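Local coordinates for protein peptide ABC transporter permease (Staphylococcus hominis, PDB 6EXS) that probably imports short peptides across the bacterial membrane and binds a thioalcohol-conjugated dipeptide, a precursor of axillary malodour, as a member of the POT family, at residues L239-Y242 and T246-F249; L297-Q302 and L438-S443; Q302-N307 and A446-L451. All blocks are in the same frame, centred on the assembly; numbering follows the deposited sequence.

Contact 1: residues L239-Y242 and T246-F249; sequences LVTY and TLSF. With OLC ((2R)-2,3-dihydroxypropyl (9Z)-octadec-9-enoate), chain N; OLC ((2R)-2,3-dihydroxypropyl (9Z)-octadec-9-enoate), chain E.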
loop_
_atom_site.group_PDB
_atom_site.type_symbol
_atom_site.label_atom_id
_atom_site.label_comp_id
_atom_site.label_asym_id
_atom_site.label_seq_id
_atom_site.Cartn_x
_atom_site.Cartn_y
_atom_site.Cartn_z
ATOM N N LEU A 239 -0.981 7.952 -26.986
ATOM C CA LEU A 239 -0.842 9.107 -27.868
ATOM C C LEU A 239 -1.980 9.218 -28.878
ATOM O O LEU A 239 -2.522 10.314 -29.043
ATOM C CB LEU A 239 0.518 9.116 -28.577
ATOM C CG LEU A 239 1.722 9.558 -27.750
ATOM C CD1 LEU A 239 3.009 9.165 -28.439
ATOM C CD2 LEU A 239 1.709 11.063 -27.494
ATOM N N VAL A 240 -2.340 8.093 -29.552
ATOM C CA VAL A 240 -3.412 8.025 -30.561
ATOM C C VAL A 240 -4.754 8.490 -29.968
ATOM O O VAL A 240 -5.413 9.330 -30.576
ATOM C CB VAL A 240 -3.489 6.633 -31.257
ATOM C CG1 VAL A 240 -4.844 6.385 -31.917
ATOM C CG2 VAL A 240 -2.359 6.468 -32.270
ATOM N N THR A 241 -5.110 7.998 -28.763
ATOM C CA THR A 241 -6.346 8.368 -28.063
ATOM C C THR A 241 -6.366 9.837 -27.630
ATOM O O THR A 241 -7.429 10.457 -27.666
ATOM C CB THR A 241 -6.629 7.428 -26.883
ATOM O OG1 THR A 241 -5.505 7.418 -26.007
ATOM C CG2 THR A 241 -6.975 6.009 -27.325
ATOM N N TYR A 242 -5.193 10.388 -27.244
ATOM C CA TYR A 242 -5.016 11.773 -26.787
ATOM C C TYR A 242 -5.416 12.809 -27.833
ATOM O O TYR A 242 -6.208 13.704 -27.531
ATOM C CB TYR A 242 -3.568 12.014 -26.300
ATOM C CG TYR A 242 -3.313 13.394 -25.726
ATOM C CD1 TYR A 242 -3.715 13.720 -24.432
ATOM C CD2 TYR A 242 -2.640 14.365 -26.462
ATOM C CE1 TYR A 242 -3.483 14.986 -23.899
ATOM C CE2 TYR A 242 -2.399 15.635 -25.938
ATOM C CZ TYR A 242 -2.823 15.941 -24.655
ATOM O OH TYR A 242 -2.594 17.189 -24.131
ATOM N N THR A 246 -10.269 10.674 -27.343
ATOM C CA THR A 246 -10.940 9.499 -26.777
ATOM C C THR A 246 -10.133 8.976 -25.556
ATOM O O THR A 246 -10.305 7.820 -25.139
ATOM C CB THR A 246 -11.266 8.444 -27.871
ATOM O OG1 THR A 246 -11.971 7.349 -27.285
ATOM C CG2 THR A 246 -10.036 7.924 -28.597
ATOM N N LEU A 247 -9.266 9.845 -24.981
ATOM C CA LEU A 247 -8.431 9.503 -23.830
ATOM C C LEU A 247 -9.044 9.994 -22.518
ATOM O O LEU A 247 -9.021 11.190 -22.210
ATOM C CB LEU A 247 -6.967 9.975 -24.014
ATOM C CG LEU A 247 -5.973 9.703 -22.863
ATOM C CD1 LEU A 247 -5.647 8.228 -22.730
ATOM C CD2 LEU A 247 -4.700 10.483 -23.053
ATOM N N SER A 248 -9.594 9.042 -21.754
ATOM C CA SER A 248 -10.232 9.248 -20.458
ATOM C C SER A 248 -9.536 8.376 -19.419
ATOM O O SER A 248 -8.774 7.475 -19.791
ATOM C CB SER A 248 -11.707 8.865 -20.543
ATOM O OG SER A 248 -11.884 7.507 -20.919
ATOM N N PHE A 249 -9.823 8.614 -18.117
ATOM C CA PHE A 249 -9.250 7.804 -17.040
ATOM C C PHE A 249 -9.767 6.355 -17.058
ATOM O O PHE A 249 -9.070 5.466 -16.579
ATOM C CB PHE A 249 -9.405 8.457 -15.650
ATOM C CG PHE A 249 -8.458 7.834 -14.654
ATOM C CD1 PHE A 249 -7.088 8.068 -14.732
ATOM C CD2 PHE A 249 -8.921 6.942 -13.694
ATOM C CE1 PHE A 249 -6.206 7.441 -13.857
ATOM C CE2 PHE A 249 -8.035 6.318 -12.813
ATOM C CZ PHE A 249 -6.687 6.579 -12.897
HETATM C C24 OLC N . -8.797 13.611 -15.986
HETATM C C5 OLC N . -1.840 9.201 -19.171
HETATM C C4 OLC N . -3.171 9.129 -18.438
HETATM C C3 OLC N . -4.187 10.149 -18.923
HETATM C C2 OLC N . -5.523 10.082 -18.190
HETATM C C21 OLC N . -8.556 12.212 -18.069
HETATM C C1 OLC N . -6.510 11.118 -18.654
HETATM C C22 OLC N . -8.416 13.585 -17.448
HETATM O O19 OLC N . -6.499 11.634 -19.743
HETATM O O25 OLC N . -10.209 13.606 -15.836
HETATM O O23 OLC N . -7.092 14.093 -17.621
HETATM O O20 OLC N . -7.413 11.400 -17.700
HETATM C C10 OLC E . 7.326 12.525 -18.401
HETATM C C9 OLC E . 6.461 11.523 -18.461
HETATM C C11 OLC E . 7.148 13.834 -17.681
HETATM C C8 OLC E . 5.100 11.467 -17.830
HETATM C C24 OLC E . -4.226 17.250 -20.738
HETATM C C12 OLC E . 8.375 14.742 -17.716
HETATM C C7 OLC E . 3.971 11.195 -18.819
HETATM C C13 OLC E . 8.240 15.979 -16.839
HETATM C C6 OLC E . 2.586 11.553 -18.295
HETATM C C5 OLC E . 2.193 13.016 -18.475
HETATM C C4 OLC E . 1.549 13.340 -19.818
HETATM C C3 OLC E . 0.038 13.143 -19.866
HETATM C C2 OLC E . -0.745 14.392 -19.470
HETATM C C21 OLC E . -4.275 15.413 -18.982
HETATM C C1 OLC E . -2.237 14.220 -19.440
HETATM C C22 OLC E . -4.979 16.070 -20.154
HETATM O O19 OLC E . -2.820 13.176 -19.588
HETATM O O25 OLC E . -4.263 18.382 -19.874
HETATM O O23 OLC E . -5.244 15.095 -21.166
HETATM O O20 OLC E . -2.844 15.395 -19.219
#

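Contact 2: residues L297-Q302 and L438-S443; sequences LFWSIQ and LLTNAS. With C3H (2-[[(2~{R})-2-azanyl-3-[(3~{S})-3-methyl-1-oxidanyl-hexan-3-yl]sulfanyl-propanoyl]amino]ethanoic acid), chain O.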
loop_
_atom_site.group_PDB
_atom_site.type_symbol
_atom_site.label_atom_id
_atom_site.label_comp_id
_atom_site.label_asym_id
_atom_site.label_seq_id
_atom_site.Cartn_x
_atom_site.Cartn_y
_atom_site.Cartn_z
ATOM N N LEU A 297 -10.858 -8.658 0.313
ATOM C CA LEU A 297 -12.057 -8.074 0.917
ATOM C C LEU A 297 -11.678 -7.098 2.033
ATOM O O LEU A 297 -12.353 -6.077 2.202
ATOM C CB LEU A 297 -13.000 -9.157 1.485
ATOM C CG LEU A 297 -13.758 -10.080 0.524
ATOM C CD1 LEU A 297 -14.291 -11.269 1.267
ATOM C CD2 LEU A 297 -14.905 -9.348 -0.192
ATOM N N PHE A 298 -10.601 -7.406 2.791
ATOM C CA PHE A 298 -10.130 -6.522 3.864
ATOM C C PHE A 298 -9.558 -5.214 3.306
ATOM O O PHE A 298 -9.952 -4.138 3.767
ATOM C CB PHE A 298 -9.091 -7.203 4.789
ATOM C CG PHE A 298 -8.580 -6.207 5.801
ATOM C CD1 PHE A 298 -9.284 -5.962 6.973
ATOM C CD2 PHE A 298 -7.475 -5.410 5.520
ATOM C CE1 PHE A 298 -8.875 -4.970 7.853
ATOM C CE2 PHE A 298 -7.070 -4.418 6.403
ATOM C CZ PHE A 298 -7.782 -4.195 7.551
ATOM N N TRP A 299 -8.592 -5.309 2.351
ATOM C CA TRP A 299 -7.948 -4.138 1.757
ATOM C C TRP A 299 -8.884 -3.316 0.891
ATOM O O TRP A 299 -8.643 -2.121 0.751
ATOM C CB TRP A 299 -6.659 -4.491 1.003
ATOM C CG TRP A 299 -5.602 -5.076 1.878
ATOM C CD1 TRP A 299 -5.108 -6.345 1.825
ATOM C CD2 TRP A 299 -4.965 -4.443 2.996
ATOM N NE1 TRP A 299 -4.179 -6.534 2.819
ATOM C CE2 TRP A 299 -4.068 -5.382 3.552
ATOM C CE3 TRP A 299 -5.016 -3.150 3.543
ATOM C CZ2 TRP A 299 -3.258 -5.082 4.655
ATOM C CZ3 TRP A 299 -4.222 -2.851 4.634
ATOM C CH2 TRP A 299 -3.361 -3.812 5.188
ATOM N N SER A 300 -9.963 -3.912 0.353
ATOM C CA SER A 300 -10.937 -3.152 -0.453
ATOM C C SER A 300 -11.586 -2.081 0.429
ATOM O O SER A 300 -11.535 -0.899 0.090
ATOM C CB SER A 300 -11.985 -4.078 -1.072
ATOM O OG SER A 300 -13.023 -3.346 -1.703
ATOM N N ILE A 301 -12.098 -2.502 1.604
ATOM C CA ILE A 301 -12.717 -1.641 2.604
ATOM C C ILE A 301 -11.669 -0.740 3.254
ATOM O O ILE A 301 -11.867 0.475 3.289
ATOM C CB ILE A 301 -13.573 -2.445 3.614
ATOM C CG1 ILE A 301 -14.823 -3.029 2.889
ATOM C CG2 ILE A 301 -13.984 -1.557 4.809
ATOM C CD1 ILE A 301 -15.677 -3.996 3.692
ATOM N N GLN A 302 -10.536 -1.313 3.705
ATOM C CA GLN A 302 -9.451 -0.536 4.318
ATOM C C GLN A 302 -8.887 0.584 3.406
ATOM O O GLN A 302 -8.775 1.719 3.852
ATOM C CB GLN A 302 -8.328 -1.459 4.821
ATOM C CG GLN A 302 -7.397 -0.822 5.849
ATOM C CD GLN A 302 -6.347 0.088 5.253
ATOM O OE1 GLN A 302 -5.907 -0.061 4.119
ATOM N NE2 GLN A 302 -5.898 1.044 6.025
ATOM N N LEU A 438 1.086 -9.425 -1.605
ATOM C CA LEU A 438 1.164 -8.043 -2.077
ATOM C C LEU A 438 -0.007 -7.750 -3.046
ATOM O O LEU A 438 -0.546 -6.639 -3.049
ATOM C CB LEU A 438 2.512 -7.843 -2.776
ATOM C CG LEU A 438 3.066 -6.426 -2.892
ATOM C CD1 LEU A 438 3.200 -5.743 -1.524
ATOM C CD2 LEU A 438 4.414 -6.470 -3.510
ATOM N N LEU A 439 -0.423 -8.775 -3.823
ATOM C CA LEU A 439 -1.539 -8.701 -4.751
ATOM C C LEU A 439 -2.902 -8.639 -4.056
ATOM O O LEU A 439 -3.841 -8.134 -4.665
ATOM C CB LEU A 439 -1.490 -9.822 -5.798
ATOM C CG LEU A 439 -0.675 -9.497 -7.058
ATOM C CD1 LEU A 439 -0.491 -10.720 -7.908
ATOM C CD2 LEU A 439 -1.325 -8.383 -7.887
ATOM N N THR A 440 -3.019 -9.090 -2.779
ATOM C CA THR A 440 -4.282 -8.956 -2.033
ATOM C C THR A 440 -4.610 -7.465 -1.930
ATOM O O THR A 440 -5.780 -7.107 -1.978
ATOM C CB THR A 440 -4.257 -9.636 -0.642
ATOM O OG1 THR A 440 -3.359 -8.968 0.245
ATOM C CG2 THR A 440 -3.925 -11.109 -0.701
ATOM N N ASN A 441 -3.565 -6.597 -1.863
ATOM C CA ASN A 441 -3.702 -5.140 -1.806
ATOM C C ASN A 441 -3.781 -4.502 -3.201
ATOM O O ASN A 441 -4.674 -3.682 -3.440
ATOM C CB ASN A 441 -2.617 -4.494 -0.940
ATOM C CG ASN A 441 -2.941 -3.054 -0.603
ATOM O OD1 ASN A 441 -2.668 -2.124 -1.375
ATOM N ND2 ASN A 441 -3.586 -2.844 0.528
ATOM N N ALA A 442 -2.877 -4.895 -4.125
ATOM C CA ALA A 442 -2.853 -4.412 -5.514
ATOM C C ALA A 442 -4.178 -4.706 -6.250
ATOM O O ALA A 442 -4.701 -3.823 -6.926
ATOM C CB ALA A 442 -1.684 -5.028 -6.264
ATOM N N SER A 443 -4.735 -5.924 -6.079
ATOM C CA SER A 443 -6.017 -6.328 -6.665
ATOM C C SER A 443 -7.203 -5.614 -6.013
ATOM O O SER A 443 -8.098 -5.187 -6.740
ATOM C CB SER A 443 -6.209 -7.836 -6.578
ATOM O OG SER A 443 -5.193 -8.473 -7.323
HETATM O O2 C3H O . 1.323 2.265 5.522
HETATM C C11 C3H O . 0.819 2.091 6.574
HETATM O O3 C3H O . 0.904 0.988 7.232
HETATM C C10 C3H O . -0.045 3.089 7.289
HETATM N N1 C3H O . -0.740 3.984 6.397
HETATM C C9 C3H O . -1.906 3.661 5.862
HETATM O O1 C3H O . -2.113 2.593 5.305
HETATM C C8 C3H O . -3.027 4.642 5.963
HETATM N N C3H O . -2.489 5.948 6.319
HETATM C C7 C3H O . -3.755 4.778 4.624
HETATM S S C3H O . -5.340 3.918 4.443
HETATM C C3 C3H O . -6.649 4.651 5.562
HETATM C C4 C3H O . -6.912 6.042 5.047
HETATM C C5 C3H O . -6.123 4.562 7.000
HETATM C C6 C3H O . -6.909 5.284 8.071
HETATM O O C3H O . -6.163 6.278 8.693
HETATM C C2 C3H O . -7.938 3.836 5.499
HETATM C C1 C3H O . -8.366 3.187 6.805
HETATM C C C3H O . -9.651 2.421 6.645
#

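Contact 3: residues Q302-N307 and A446-L451; sequences QEQGSN and AINGTL. With C3H (2-[[(2~{R})-2-azanyl-3-[(3~{S})-3-methyl-1-oxidanyl-hexan-3-yl]sulfanyl-propanoyl]amino]ethanoic acid), chain O.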
loop_
_atom_site.group_PDB
_atom_site.type_symbol
_atom_site.label_atom_id
_atom_site.label_comp_id
_atom_site.label_asym_id
_atom_site.label_seq_id
_atom_site.Cartn_x
_atom_site.Cartn_y
_atom_site.Cartn_z
ATOM N N GLN A 302 -10.536 -1.313 3.705
ATOM C CA GLN A 302 -9.451 -0.536 4.318
ATOM C C GLN A 302 -8.887 0.584 3.406
ATOM O O GLN A 302 -8.775 1.719 3.852
ATOM C CB GLN A 302 -8.328 -1.459 4.821
ATOM C CG GLN A 302 -7.397 -0.822 5.849
ATOM C CD GLN A 302 -6.347 0.088 5.253
ATOM O OE1 GLN A 302 -5.907 -0.061 4.119
ATOM N NE2 GLN A 302 -5.898 1.044 6.025
ATOM N N GLU A 303 -8.532 0.276 2.150
ATOM C CA GLU A 303 -7.973 1.287 1.244
ATOM C C GLU A 303 -8.993 2.353 0.793
ATOM O O GLU A 303 -8.607 3.344 0.159
ATOM C CB GLU A 303 -7.280 0.640 0.044
ATOM C CG GLU A 303 -6.008 -0.122 0.387
ATOM C CD GLU A 303 -4.759 0.700 0.639
ATOM O OE1 GLU A 303 -4.855 1.949 0.705
ATOM O OE2 GLU A 303 -3.676 0.087 0.773
ATOM N N GLN A 304 -10.275 2.183 1.172
ATOM C CA GLN A 304 -11.312 3.158 0.845
ATOM C C GLN A 304 -11.384 4.287 1.860
ATOM O O GLN A 304 -12.088 5.265 1.623
ATOM C CB GLN A 304 -12.674 2.497 0.634
ATOM C CG GLN A 304 -12.926 2.064 -0.799
ATOM C CD GLN A 304 -14.187 1.243 -0.899
ATOM O OE1 GLN A 304 -15.260 1.643 -0.426
ATOM N NE2 GLN A 304 -14.088 0.070 -1.516
ATOM N N GLY A 305 -10.631 4.181 2.950
ATOM C CA GLY A 305 -10.562 5.246 3.940
ATOM C C GLY A 305 -9.760 6.440 3.452
ATOM O O GLY A 305 -9.773 7.496 4.093
ATOM N N SER A 306 -9.020 6.272 2.324
ATOM C CA SER A 306 -8.191 7.320 1.721
ATOM C C SER A 306 -8.922 8.135 0.659
ATOM O O SER A 306 -8.433 9.198 0.297
ATOM C CB SER A 306 -6.918 6.724 1.125
ATOM O OG SER A 306 -7.210 5.732 0.153
ATOM N N ASN A 307 -10.071 7.647 0.151
ATOM C CA ASN A 307 -10.819 8.334 -0.914
ATOM C C ASN A 307 -12.354 8.341 -0.757
ATOM O O ASN A 307 -13.008 9.136 -1.418
ATOM C CB ASN A 307 -10.433 7.747 -2.290
ATOM C CG ASN A 307 -10.750 6.280 -2.492
ATOM O OD1 ASN A 307 -10.865 5.491 -1.551
ATOM N ND2 ASN A 307 -10.855 5.874 -3.733
ATOM N N ALA A 446 -7.309 -2.204 -7.325
ATOM C CA ALA A 446 -7.683 -2.315 -8.746
ATOM C C ALA A 446 -9.196 -2.426 -8.898
ATOM O O ALA A 446 -9.749 -1.808 -9.805
ATOM C CB ALA A 446 -7.009 -3.515 -9.386
ATOM N N ILE A 447 -9.871 -3.201 -8.012
ATOM C CA ILE A 447 -11.336 -3.338 -7.996
ATOM C C ILE A 447 -11.937 -1.991 -7.522
ATOM O O ILE A 447 -12.903 -1.503 -8.118
ATOM C CB ILE A 447 -11.821 -4.544 -7.114
ATOM C CG1 ILE A 447 -11.099 -5.896 -7.438
ATOM C CG2 ILE A 447 -13.332 -4.714 -7.156
ATOM C CD1 ILE A 447 -11.030 -6.384 -8.884
ATOM N N ASN A 448 -11.335 -1.387 -6.470
ATOM C CA ASN A 448 -11.746 -0.095 -5.901
ATOM C C ASN A 448 -11.882 1.043 -6.929
ATOM O O ASN A 448 -12.814 1.838 -6.812
ATOM C CB ASN A 448 -10.824 0.323 -4.762
ATOM C CG ASN A 448 -11.092 -0.388 -3.471
ATOM O OD1 ASN A 448 -12.115 -1.056 -3.312
ATOM N ND2 ASN A 448 -10.169 -0.269 -2.516
ATOM N N GLY A 449 -10.975 1.076 -7.923
ATOM C CA GLY A 449 -10.934 2.057 -9.002
ATOM C C GLY A 449 -12.187 2.094 -9.859
ATOM O O GLY A 449 -12.512 3.138 -10.434
ATOM N N THR A 450 -12.901 0.951 -9.950
ATOM C CA THR A 450 -14.145 0.789 -10.715
ATOM C C THR A 450 -15.345 0.770 -9.760
ATOM O O THR A 450 -16.395 1.323 -10.091
ATOM C CB THR A 450 -14.042 -0.462 -11.592
ATOM O OG1 THR A 450 -12.869 -0.346 -12.397
ATOM C CG2 THR A 450 -15.257 -0.663 -12.499
ATOM N N LEU A 451 -15.171 0.146 -8.573
ATOM C CA LEU A 451 -16.163 0.004 -7.498
ATOM C C LEU A 451 -16.717 1.354 -7.024
ATOM O O LEU A 451 -17.916 1.454 -6.757
ATOM C CB LEU A 451 -15.511 -0.740 -6.314
ATOM C CG LEU A 451 -16.391 -1.576 -5.374
ATOM C CD1 LEU A 451 -17.122 -2.701 -6.129
ATOM C CD2 LEU A 451 -15.537 -2.196 -4.270
HETATM O O2 C3H O . 1.323 2.265 5.522
HETATM C C11 C3H O . 0.819 2.091 6.574
HETATM O O3 C3H O . 0.904 0.988 7.232
HETATM C C10 C3H O . -0.045 3.089 7.289
HETATM N N1 C3H O . -0.740 3.984 6.397
HETATM C C9 C3H O . -1.906 3.661 5.862
HETATM O O1 C3H O . -2.113 2.593 5.305
HETATM C C8 C3H O . -3.027 4.642 5.963
HETATM N N C3H O . -2.489 5.948 6.319
HETATM C C7 C3H O . -3.755 4.778 4.624
HETATM S S C3H O . -5.340 3.918 4.443
HETATM C C3 C3H O . -6.649 4.651 5.562
HETATM C C4 C3H O . -6.912 6.042 5.047
HETATM C C5 C3H O . -6.123 4.562 7.000
HETATM C C6 C3H O . -6.909 5.284 8.071
HETATM O O C3H O . -6.163 6.278 8.693
HETATM C C2 C3H O . -7.938 3.836 5.499
HETATM C C1 C3H O . -8.366 3.187 6.805
HETATM C C C3H O . -9.651 2.421 6.645
#

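Contact 1: residues L239-Y242 and T246-F249
Thr241 has its hydroxyl between the backbone N and the carbonyl carbon (chi1 56°), while Leu247 carries CG anti to its backbone N (chi1 179°), and the two side chains meet at about a right angle with OG1 3.4 Å from Leu247 CD1. They sit in the tight turn of a helical hairpin, where helix 217-243 ends and the chain doubles back into helix 249-273; in bacterial POT transporters such a pair of extra helices links the two six-helix bundles. OG1 hydrogen-bonds to Val237 O, one turn back in its own helix, and the leucine methyl packs against it. The carbonyl of Thr241 does the closing. Its O takes the N-H of Thr246 at 2.9 Å, with an N-H...O angle of 149°, and this bond, from residue i+5 back to residue i, turns the chain off the helix end. Beside that bond the methyls of Thr241 and Thr246 touch, CG2 to CG2 at 3.8 Å. The other branch of Leu247 goes to Tyr242, where CD2 lies in the ring plane at its edge and not over a face. The turn lies on the surface, and two monoolein molecules lodge against it. One reaches the same tyrosine edge, its glycerol O23 lying 3.3 Å from Tyr242 CE1; the other brings O19 to 3.7 Å from Leu247 CG.

Contact 2: residues L297-Q302 and L438-S443
Trp299 lays its indole against the side chain of Asn441, which covers one face of the ring system. Asn441 CB stands over the five-membered ring, 4.3 Å from its centroid and only 18° off the normal, a CH-pi contact. The amide reaches further across: ND2 comes to 3.2 Å from Trp299 CD2, placed toward the rim, with the amide plane turned 67° from the ring. Asn441 gets there with CG anti to its backbone N (chi1 -166°), which brings the amide over the indole, the two side chains crossing at about a right angle. ND2 is hydrogen-bonded to Glu303 OE2, which helps to fix the rotation of the amide. All this is buried in the C-terminal bundle of the major facilitator fold, where helix 279-302 packs on helix 430-451. Phe298 CD2 sits over the centre of the opposite indole face, so the ring is held from both sides. At the pyrrole edge, near the ring plane, Thr440 OG1 lies 3.5 Å from Trp299 CD1; this hydroxyl is hydrogen-bonded to Trp437 O, in its own helix. Gln302, one turn on from Trp299, puts OE1 at the indole edge in plane. Its chain bends at chi2, and the amide turns to the bound thioalcohol peptide, with NE2 3.3 Å from the ligand sulfur S.

Contact 3: residues Q302-N307 and A446-L451
The break between helices 279-302 and 309-316, which lines part of the ligand pocket, is tied to helix 430-451 through two amides. Gln304 stretches out beyond CG (chi2 172°) and gives an N-H to Asn448, NE2 to OD1 2.9 Å, with the N-H...O angle at 151°. The oxygen lies close to the plane of the glutamine amide, yet the donor stands well above the asparagine carbonyl plane, 59° out of it, and the two amides are nearly perpendicular. Asn448 OD1 is also bonded to Ser300 OG, and Gln304 OE1 to the hydroxyls of Tyr379 and Tyr463, so each of these two oxygens has two partners. Leu451 CD2 packs on the same glutamine nitrogen at 3.8 Å, and Asn448 ND2 comes within 4.0 Å of Glu303 CB. Within the break, Ser306 OG donates to Glu303 O at 2.8 Å, a side-chain link spanning the poorly hydrogen-bonded turn. The turn presents its backbone to the ligand: Gly305, with no side chain, has its C 3.3 Å from the ligand methyl C4, and its O is bonded to Tyr403 OH of helix 396-418. On the far side Asn307 ND2 bonds to Met60 O of helix 56-72, while helix 249-273 covers Ala446, Ile447 and Thr450.

In the fold
Contacts 2 and 3 are neighbours, their centres 9 Å apart, and both join the run from helix 279-302 into the break after it with helix 430-451. They share Gln302, and their segments alternate along the chain. Two hydrogen bonds run from one contact to the other. Polar side chains thus join helix 279-302 and the break after it to helix 430-451 beside the ligand, which both contacts touch. Contact 1 comes first in the chain and stands apart, its centre 28 Å from contact 2 and 23 Å from contact 3. It turns helix 217-243 into helix 249-273, and the latter runs on past helix 430-451, placing the linking hairpin against the C-terminal bundle.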